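Local coordinates for protein methionine gamma-lyase (Trichomonas vaginalis, PDB 1E5E) that belongs to the Cys/Met metabolism family of pyridoxal-phosphate-dependent enzymes and assembles from four protein chains, at residues A89-I97 and L221-I232; N133-K141 and K162-A173. All coordinates share one frame; numbering follows the deposited sequence. Where two conformers were deposited one is given.

Contact 1 of 2, residues A89-I97 and L221-I232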
loop_
_atom_site.group_PDB
_atom_site.type_symbol
_atom_site.label_atom_id
_atom_site.label_comp_id
_atom_site.label_asym_id
_atom_site.label_seq_id
_atom_site.Cartn_x
_atom_site.Cartn_y
_atom_site.Cartn_z
ATOM N N ALA A 89 19.811 5.789 -9.879
ATOM C CA ALA A 89 20.715 6.486 -9.006
ATOM C C ALA A 89 22.060 6.666 -9.746
ATOM O O ALA A 89 22.562 7.794 -9.770
ATOM C CB ALA A 89 20.980 5.761 -7.696
ATOM N N ILE A 90 22.530 5.595 -10.381
ATOM C CA ILE A 90 23.773 5.696 -11.128
ATOM C C ILE A 90 23.657 6.691 -12.298
ATOM O O ILE A 90 24.503 7.585 -12.475
ATOM C CB ILE A 90 24.247 4.316 -11.621
ATOM C CG1 ILE A 90 24.629 3.413 -10.411
ATOM C CG2 ILE A 90 25.464 4.483 -12.529
ATOM C CD1 ILE A 90 24.455 1.941 -10.731
ATOM N N ALA A 91 22.597 6.574 -13.073
ATOM C CA ALA A 91 22.395 7.383 -14.246
ATOM C C ALA A 91 22.178 8.833 -13.867
ATOM O O ALA A 91 22.759 9.724 -14.501
ATOM C CB ALA A 91 21.198 6.810 -15.012
ATOM N N ALA A 92 21.368 9.126 -12.851
ATOM C CA ALA A 92 21.087 10.520 -12.505
ATOM C C ALA A 92 22.373 11.200 -12.059
ATOM O O ALA A 92 22.572 12.388 -12.298
ATOM C CB ALA A 92 20.037 10.628 -11.399
ATOM N N THR A 93 23.221 10.427 -11.370
ATOM C CA THR A 93 24.506 10.926 -10.922
ATOM C C THR A 93 25.425 11.158 -12.117
ATOM O O THR A 93 25.857 12.288 -12.359
ATOM C CB THR A 93 25.132 9.900 -9.950
ATOM O OG1 THR A 93 24.265 9.795 -8.799
ATOM C CG2 THR A 93 26.549 10.278 -9.557
ATOM N N VAL A 94 25.751 10.135 -12.910
ATOM C CA VAL A 94 26.693 10.380 -13.991
ATOM C C VAL A 94 26.088 11.257 -15.083
ATOM O O VAL A 94 26.896 11.969 -15.690
ATOM C CB VAL A 94 27.330 9.123 -14.604
ATOM C CG1 VAL A 94 27.973 8.260 -13.525
ATOM C CG2 VAL A 94 26.344 8.323 -15.436
ATOM N N LEU A 95 24.781 11.330 -15.343
ATOM C CA LEU A 95 24.273 12.207 -16.406
ATOM C C LEU A 95 24.211 13.663 -15.963
ATOM O O LEU A 95 24.167 14.568 -16.808
ATOM C CB LEU A 95 22.965 11.719 -16.978
ATOM C CG LEU A 95 23.026 10.343 -17.661
ATOM C CD1 LEU A 95 21.612 9.916 -18.030
ATOM C CD2 LEU A 95 23.930 10.368 -18.912
ATOM N N THR A 96 24.256 13.933 -14.657
ATOM C CA THR A 96 24.316 15.287 -14.161
ATOM C C THR A 96 25.751 15.825 -14.290
ATOM O O THR A 96 25.958 16.975 -14.678
ATOM C CB THR A 96 23.967 15.368 -12.659
ATOM O OG1 THR A 96 22.607 14.926 -12.504
ATOM C CG2 THR A 96 24.080 16.750 -12.058
ATOM N N ILE A 97 26.701 14.982 -13.894
ATOM C CA ILE A 97 28.108 15.390 -13.913
ATOM C C ILE A 97 28.613 15.590 -15.342
ATOM O O ILE A 97 29.176 16.640 -15.651
ATOM C CB ILE A 97 28.987 14.389 -13.155
ATOM C CG1 ILE A 97 28.585 14.345 -11.672
ATOM C CG2 ILE A 97 30.465 14.743 -13.236
ATOM C CD1 ILE A 97 29.034 13.064 -10.985
ATOM N N LEU A 221 19.718 4.854 -4.246
ATOM C CA LEU A 221 20.149 5.976 -3.427
ATOM C C LEU A 221 21.469 6.563 -3.876
ATOM O O LEU A 221 22.369 5.898 -4.367
ATOM C CB LEU A 221 20.327 5.552 -1.946
ATOM C CG LEU A 221 19.079 4.928 -1.285
ATOM C CD1 LEU A 221 19.457 3.879 -0.245
ATOM C CD2 LEU A 221 18.138 5.982 -0.699
ATOM N N ILE A 222 21.608 7.879 -3.710
ATOM C CA ILE A 222 22.756 8.643 -4.056
ATOM C C ILE A 222 23.185 9.421 -2.827
ATOM O O ILE A 222 22.248 9.977 -2.229
ATOM C CB ILE A 222 22.479 9.663 -5.171
ATOM C CG1 ILE A 222 21.907 8.995 -6.420
ATOM C CG2 ILE A 222 23.781 10.423 -5.478
ATOM C CD1 ILE A 222 21.278 9.979 -7.390
ATOM N N CYS A 223 24.438 9.286 -2.376
ATOM C CA CYS A 223 24.799 9.951 -1.119
ATOM C C CYS A 223 26.065 10.804 -1.336
ATOM O O CYS A 223 27.003 10.283 -1.980
ATOM C CB CYS A 223 25.172 8.919 -0.048
ATOM S SG CYS A 223 23.917 7.648 0.195
ATOM N N GLY A 224 26.085 12.011 -0.817
ATOM C CA GLY A 224 27.278 12.841 -1.062
ATOM C C GLY A 224 27.014 14.260 -0.544
ATOM O O GLY A 224 26.177 14.477 0.324
ATOM N N LYS A 225 27.784 15.198 -1.050
ATOM C CA LYS A 225 27.715 16.596 -0.664
ATOM C C LYS A 225 26.384 17.204 -1.089
ATOM O O LYS A 225 25.937 16.961 -2.195
ATOM C CB LYS A 225 28.805 17.440 -1.359
ATOM C CG LYS A 225 30.234 17.028 -1.068
ATOM C CD LYS A 225 30.607 17.360 0.376
ATOM C CE LYS A 225 32.058 16.899 0.608
ATOM N NZ LYS A 225 32.355 17.082 2.066
ATOM N N ALA A 226 25.961 18.210 -0.356
ATOM C CA ALA A 226 24.704 18.905 -0.640
ATOM C C ALA A 226 24.749 19.630 -1.971
ATOM O O ALA A 226 23.766 19.630 -2.710
ATOM C CB ALA A 226 24.398 19.789 0.577
ATOM N N ASP A 227 25.871 20.269 -2.311
ATOM C CA ASP A 227 25.961 21.028 -3.553
ATOM C C ASP A 227 25.733 20.129 -4.761
ATOM O O ASP A 227 24.855 20.392 -5.594
ATOM C CB ASP A 227 27.334 21.723 -3.633
ATOM C CG ASP A 227 27.599 22.515 -4.893
ATOM O OD1 ASP A 227 28.777 22.951 -5.084
ATOM O OD2 ASP A 227 26.718 22.797 -5.759
ATOM N N LEU A 228 26.563 19.083 -4.875
ATOM C CA LEU A 228 26.417 18.171 -5.996
ATOM C C LEU A 228 25.056 17.483 -5.997
ATOM O O LEU A 228 24.446 17.383 -7.049
ATOM C CB LEU A 228 27.538 17.126 -6.060
ATOM C CG LEU A 228 27.324 16.086 -7.173
ATOM C CD1 LEU A 228 27.460 16.676 -8.573
ATOM C CD2 LEU A 228 28.323 14.935 -7.012
ATOM N N LEU A 229 24.553 17.019 -4.857
ATOM C CA LEU A 229 23.269 16.326 -4.859
ATOM C C LEU A 229 22.109 17.241 -5.161
ATOM O O LEU A 229 21.120 16.801 -5.779
ATOM C CB LEU A 229 23.094 15.589 -3.535
ATOM C CG LEU A 229 23.678 14.170 -3.609
ATOM C CD1 LEU A 229 25.178 14.190 -3.855
ATOM C CD2 LEU A 229 23.349 13.414 -2.337
ATOM N N GLN A 230 22.277 18.535 -4.843
ATOM C CA GLN A 230 21.227 19.482 -5.237
ATOM C C GLN A 230 21.234 19.594 -6.752
ATOM O O GLN A 230 20.185 19.621 -7.411
ATOM C CB GLN A 230 21.435 20.756 -4.432
ATOM C CG GLN A 230 20.695 21.975 -4.937
ATOM C CD GLN A 230 19.193 21.891 -4.834
ATOM O OE1 GLN A 230 18.614 21.091 -4.107
ATOM N NE2 GLN A 230 18.479 22.747 -5.590
ATOM N N GLN A 231 22.403 19.535 -7.396
ATOM C CA GLN A 231 22.414 19.563 -8.856
ATOM C C GLN A 231 21.798 18.282 -9.420
ATOM O O GLN A 231 21.059 18.289 -10.422
ATOM C CB GLN A 231 23.817 19.799 -9.426
ATOM C CG GLN A 231 24.696 20.886 -8.843
ATOM C CD GLN A 231 26.148 20.796 -9.304
ATOM O OE1 GLN A 231 27.114 20.825 -8.519
ATOM N NE2 GLN A 231 26.323 20.630 -10.619
ATOM N N ILE A 232 22.140 17.130 -8.834
ATOM C CA ILE A 232 21.590 15.850 -9.298
ATOM C C ILE A 232 20.066 15.811 -9.173
ATOM O O ILE A 232 19.360 15.343 -10.065
ATOM C CB ILE A 232 22.177 14.665 -8.475
ATOM C CG1 ILE A 232 23.671 14.518 -8.824
ATOM C CG2 ILE A 232 21.402 13.359 -8.683
ATOM C CD1 ILE A 232 24.435 13.567 -7.908
#

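Contact 2 of 2, residues N133-K141 and K162-A173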
loop_
_atom_site.group_PDB
_atom_site.type_symbol
_atom_site.label_atom_id
_atom_site.label_comp_id
_atom_site.label_asym_id
_atom_site.label_seq_id
_atom_site.Cartn_x
_atom_site.Cartn_y
_atom_site.Cartn_z
ATOM N N ASN A 133 41.403 -2.098 -14.621
ATOM C CA ASN A 133 41.382 -2.844 -13.364
ATOM C C ASN A 133 41.844 -1.827 -12.320
ATOM O O ASN A 133 43.057 -1.583 -12.134
ATOM C CB ASN A 133 42.239 -4.106 -13.320
ATOM C CG ASN A 133 42.015 -4.963 -12.080
ATOM O OD1 ASN A 133 41.459 -4.458 -11.106
ATOM N ND2 ASN A 133 42.389 -6.248 -12.088
ATOM N N THR A 134 40.878 -1.208 -11.605
ATOM C CA THR A 134 41.307 -0.179 -10.642
ATOM C C THR A 134 41.944 -0.840 -9.428
ATOM O O THR A 134 42.568 -0.148 -8.638
ATOM C CB THR A 134 40.156 0.711 -10.153
ATOM O OG1 THR A 134 39.248 -0.176 -9.446
ATOM C CG2 THR A 134 39.450 1.393 -11.312
ATOM N N ALA A 135 41.878 -2.152 -9.239
ATOM C CA ALA A 135 42.515 -2.861 -8.149
ATOM C C ALA A 135 44.030 -2.932 -8.341
ATOM O O ALA A 135 44.760 -3.124 -7.364
ATOM C CB ALA A 135 41.952 -4.262 -7.968
ATOM N N ILE A 136 44.526 -2.696 -9.540
ATOM C CA ILE A 136 45.953 -2.702 -9.848
ATOM C C ILE A 136 46.638 -1.356 -9.753
ATOM O O ILE A 136 46.375 -0.403 -10.481
ATOM C CB ILE A 136 46.143 -3.263 -11.287
ATOM C CG1 ILE A 136 45.548 -4.674 -11.268
ATOM C CG2 ILE A 136 47.618 -3.245 -11.676
ATOM C CD1 ILE A 136 45.588 -5.485 -12.515
ATOM N N PRO A 137 47.605 -1.246 -8.840
ATOM C CA PRO A 137 48.405 -0.046 -8.674
ATOM C C PRO A 137 48.814 0.536 -10.012
ATOM O O PRO A 137 49.257 -0.169 -10.921
ATOM C CB PRO A 137 49.638 -0.563 -7.957
ATOM C CG PRO A 137 49.194 -1.762 -7.187
ATOM C CD PRO A 137 48.037 -2.348 -7.944
ATOM N N GLY A 138 48.645 1.844 -10.175
ATOM C CA GLY A 138 48.971 2.575 -11.379
ATOM C C GLY A 138 47.919 2.685 -12.463
ATOM O O GLY A 138 47.856 3.685 -13.199
ATOM N N GLU A 139 47.024 1.715 -12.619
ATOM C CA GLU A 139 46.077 1.809 -13.732
ATOM C C GLU A 139 45.242 3.078 -13.730
ATOM O O GLU A 139 45.033 3.618 -14.823
ATOM C CB GLU A 139 45.261 0.538 -13.809
ATOM C CG GLU A 139 46.058 -0.697 -14.196
ATOM C CD GLU A 139 46.732 -0.506 -15.550
ATOM O OE1 GLU A 139 46.040 -0.589 -16.581
ATOM O OE2 GLU A 139 47.952 -0.219 -15.522
ATOM N N VAL A 140 44.822 3.595 -12.592
ATOM C CA VAL A 140 43.993 4.785 -12.552
ATOM C C VAL A 140 44.767 5.973 -13.085
ATOM O O VAL A 140 44.390 6.545 -14.113
ATOM C CB VAL A 140 43.451 5.092 -11.142
ATOM C CG1 VAL A 140 42.840 6.490 -11.115
ATOM C CG2 VAL A 140 42.421 4.054 -10.727
ATOM N N LYS A 141 45.862 6.298 -12.412
ATOM C CA LYS A 141 46.681 7.417 -12.827
ATOM C C LYS A 141 47.105 7.327 -14.290
ATOM O O LYS A 141 47.055 8.336 -15.010
ATOM C CB LYS A 141 47.923 7.582 -11.953
ATOM C CG LYS A 141 48.022 9.033 -11.483
ATOM C CD LYS A 141 49.458 9.492 -11.258
ATOM C CE LYS A 141 49.537 11.014 -11.292
ATOM N NZ LYS A 141 48.758 11.554 -12.454
ATOM N N LYS A 162 35.820 -8.921 -6.260
ATOM C CA LYS A 162 37.176 -8.381 -6.285
ATOM C C LYS A 162 37.228 -7.200 -5.307
ATOM O O LYS A 162 36.285 -6.404 -5.303
ATOM C CB LYS A 162 37.653 -7.972 -7.658
ATOM C CG LYS A 162 38.915 -7.123 -7.743
ATOM C CD LYS A 162 39.196 -6.735 -9.202
ATOM C CE LYS A 162 38.173 -5.763 -9.776
ATOM N NZ LYS A 162 38.762 -5.169 -11.058
ATOM N N ILE A 163 38.282 -7.113 -4.502
ATOM C CA ILE A 163 38.359 -5.998 -3.575
ATOM C C ILE A 163 39.159 -4.859 -4.168
ATOM O O ILE A 163 40.167 -5.126 -4.798
ATOM C CB ILE A 163 39.059 -6.425 -2.245
ATOM C CG1 ILE A 163 38.326 -7.640 -1.678
ATOM C CG2 ILE A 163 39.143 -5.280 -1.256
ATOM C CD1 ILE A 163 36.898 -7.395 -1.258
ATOM N N ILE A 164 38.745 -3.618 -3.977
ATOM C CA ILE A 164 39.501 -2.502 -4.528
ATOM C C ILE A 164 39.938 -1.642 -3.365
ATOM O O ILE A 164 39.129 -1.336 -2.493
ATOM C CB ILE A 164 38.703 -1.687 -5.537
ATOM C CG1 ILE A 164 38.389 -2.538 -6.787
ATOM C CG2 ILE A 164 39.444 -0.381 -5.907
ATOM C CD1 ILE A 164 37.191 -1.946 -7.496
ATOM N N ASP A 165 41.207 -1.275 -3.338
ATOM C CA ASP A 165 41.753 -0.352 -2.357
ATOM C C ASP A 165 41.302 1.065 -2.703
ATOM O O ASP A 165 41.868 1.768 -3.533
ATOM C CB ASP A 165 43.286 -0.462 -2.357
ATOM C CG ASP A 165 43.901 0.462 -1.337
ATOM O OD1 ASP A 165 43.307 1.455 -0.885
ATOM O OD2 ASP A 165 45.068 0.198 -0.991
ATOM N N MET A 166 40.234 1.491 -2.032
ATOM C CA MET A 166 39.578 2.769 -2.255
ATOM C C MET A 166 40.452 3.970 -1.912
ATOM O O MET A 166 40.454 4.936 -2.684
ATOM C CB MET A 166 38.270 2.881 -1.436
ATOM C CG MET A 166 37.196 1.930 -1.939
ATOM S SD MET A 166 35.555 2.178 -1.236
ATOM C CE MET A 166 35.798 1.558 0.412
ATOM N N GLU A 167 41.152 3.886 -0.786
ATOM C CA GLU A 167 42.019 5.020 -0.461
ATOM C C GLU A 167 43.041 5.287 -1.582
ATOM O O GLU A 167 43.221 6.433 -1.999
ATOM C CB GLU A 167 42.744 4.821 0.848
ATOM C CG GLU A 167 43.447 6.105 1.268
ATOM C CD GLU A 167 43.837 6.055 2.721
ATOM O OE1 GLU A 167 43.561 5.056 3.434
ATOM O OE2 GLU A 167 44.390 7.068 3.187
ATOM N N ARG A 168 43.617 4.206 -2.104
ATOM C CA ARG A 168 44.567 4.303 -3.182
ATOM C C ARG A 168 43.971 4.886 -4.456
ATOM O O ARG A 168 44.605 5.760 -5.057
ATOM C CB ARG A 168 45.198 2.960 -3.595
ATOM C CG ARG A 168 46.484 3.290 -4.383
ATOM C CD ARG A 168 47.327 2.040 -4.625
ATOM N NE ARG A 168 46.605 1.169 -5.565
ATOM C CZ ARG A 168 46.288 -0.077 -5.175
ATOM N NH1 ARG A 168 46.607 -0.531 -3.958
ATOM N NH2 ARG A 168 45.628 -0.824 -6.047
ATOM N N VAL A 169 42.796 4.375 -4.836
ATOM C CA VAL A 169 42.142 4.863 -6.028
ATOM C C VAL A 169 41.843 6.351 -5.838
ATOM O O VAL A 169 42.019 7.132 -6.775
ATOM C CB VAL A 169 40.869 4.050 -6.323
ATOM C CG1 VAL A 169 39.956 4.709 -7.354
ATOM C CG2 VAL A 169 41.206 2.617 -6.764
ATOM N N CYS A 170 41.355 6.747 -4.667
ATOM C CA CYS A 170 41.031 8.150 -4.465
ATOM C C CYS A 170 42.261 9.046 -4.543
ATOM O O CYS A 170 42.203 10.108 -5.166
ATOM C CB CYS A 170 40.270 8.358 -3.147
ATOM S SG CYS A 170 38.611 7.645 -3.245
ATOM N N LYS A 171 43.372 8.642 -3.919
ATOM C CA LYS A 171 44.576 9.496 -3.998
ATOM C C LYS A 171 45.045 9.629 -5.439
ATOM O O LYS A 171 45.281 10.733 -5.898
ATOM C CB LYS A 171 45.702 8.969 -3.122
ATOM C CG LYS A 171 45.305 9.032 -1.633
ATOM C CD LYS A 171 46.452 8.313 -0.927
ATOM C CE LYS A 171 46.410 8.342 0.584
ATOM N NZ LYS A 171 47.313 7.232 1.071
ATOM N N ASP A 172 45.037 8.562 -6.222
ATOM C CA ASP A 172 45.351 8.683 -7.636
ATOM C C ASP A 172 44.363 9.553 -8.424
ATOM O O ASP A 172 44.770 10.390 -9.239
ATOM C CB ASP A 172 45.464 7.267 -8.211
ATOM C CG ASP A 172 46.699 6.553 -7.662
ATOM O OD1 ASP A 172 47.544 7.038 -6.867
ATOM O OD2 ASP A 172 46.817 5.365 -7.995
ATOM N N ALA A 173 43.051 9.370 -8.247
ATOM C CA ALA A 173 42.081 10.162 -8.975
ATOM C C ALA A 173 42.214 11.631 -8.587
ATOM O O ALA A 173 42.166 12.512 -9.439
ATOM C CB ALA A 173 40.635 9.756 -8.602
HETATM O O HOH W 1 43.267 0.375 -6.132
HETATM O O HOH W 2 43.368 -2.840 -4.746
HETATM O O HOH W 3 48.551 3.256 -7.831
HETATM O O HOH W 4 46.729 4.645 -10.314
#

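Contact 1 of 2, residues A89-I97 and L221-I232
Thr-93 turns OG1 anti to its own carbonyl carbon (chi1 -63°), and Ile-222 holds CG1 in the matching position (chi1 -56°). The two side chains lie alongside each other, pointing opposite ways. OG1 of Thr-93 lies 3.3 Å from CD1 of Ile-222. The hydroxyl is not left without a partner in this apolar setting. Thr-93 OG1 donates to Ala-89 O, one turn back, at 2.8 Å. Thr-93 N reaches the same oxygen from the opposite face of its plane. Ala-89 CB rests on Ile-222 CG1 at 3.6 Å. Further along the helix Ile-232 takes over. Ile-232 CG2 meets Ala-92 CB at 4.1 Å. The side chains of Ile-232 and Thr-96 cross at nearly a right angle, with Ile-232 CG1 against Thr-96 CB; Thr-96 OG1 also bonds back to Ala-92 O. Ile-97 CG1 touches Leu-228 CD1 at 4.0 Å and ends the interface. The axes of segments 89-97 and 226-232 cross at 101°. Val-202 and Val-204 of strand 202-206 pack beneath Ile-222 and Thr-93. A helix laid on the antiparallel strand 220-224 and the helix that follows it fits the large domain of fold type I pyridoxal-phosphate enzymes.

Contact 2 of 2, residues N133-K141 and K162-A173
Asn-133 OD1 is gripped by Lys-162 NZ from across the contact and by Ala-135 N from its own chain. The two donors come from opposite faces of the amide plane. Lys-162 NZ sits 2.8 Å from Asn-133 OD1, far out of the amide plane. Ala-135 N lies 3.0 Å from Asn-133 OD1 and closes an Asx turn. The lysine chain bends at chi3 (68°), and its CD passes Ala-135 CB on the way. Its ammonium group also pairs with Asp-107, which takes a hydrogen bond from Thr-134 OG1 as well. Against that hydroxyl lies Ile-164 CD1, 3.3 Å from Thr-134 OG1. Val-169 CG2 packs on Thr-134 CB, and Val-169 also faces strand 148-154.

Arg-168 folds its guanidinium against the next turn. Pro-137 CG stands 3.8 Å above the plane, over its centre. Ala-135 O lies at the edge, 2.8 Å from Arg-168 NH2, but the N-H...O angle of 119° makes this bond weak. Water 2 links Ala-135 O to Asp-165 N. Asp-165 is the N-cap of helix 166-173, and its OD1 accepts from Arg-168 N at 3.0 Å. At the far end Val-140 CG1 packs on Asp-172 CB at 4.0 Å. Water 3 donates to Asp-172 OD2 and accepts from Gly-138 N, 2.7 Å from the water. Water 4 accepts from Lys-141 N.

The interface thus joins a loop and helix start to a second helix through polar ends and bridging waters, with a small apolar patch of Thr-134, Val-140, Ile-164 and Val-169 between. Lys-162 NZ links the Asn-133 amide oxygen to the Asp-107 carboxylate, and its charge would probably offset that of Asp-107.

In the fold
Contacts 1 and 2 sit at different places on the same seven-stranded sheet. Their centres are 22 Å and their nearest atoms about 12 Å apart. Contact 1 belongs to the end with strands 79-83 and 220-224. Contact 2 belongs to the other end, near strands 148-154 and 128-132. In sequence, contact 2 falls between the segments of contact 1. A bound N-(hydroxy{3-hydroxy-2-methyl-5-[(phosphonooxy)methyl]pyridin-4-yl}methyl)norvaline lies nearer to contact 1: Ile-90 touches it, and the side chain of Ala-89 is about 8 Å away. In contact 2, the side chain of Ile-164 is about 11 Å from a bound copy. Segment 89-97 also meets a second subunit, whose Lys-124 NZ is hydrogen-bonded to Leu-95 O; no other chain of the assembly touches contact 2.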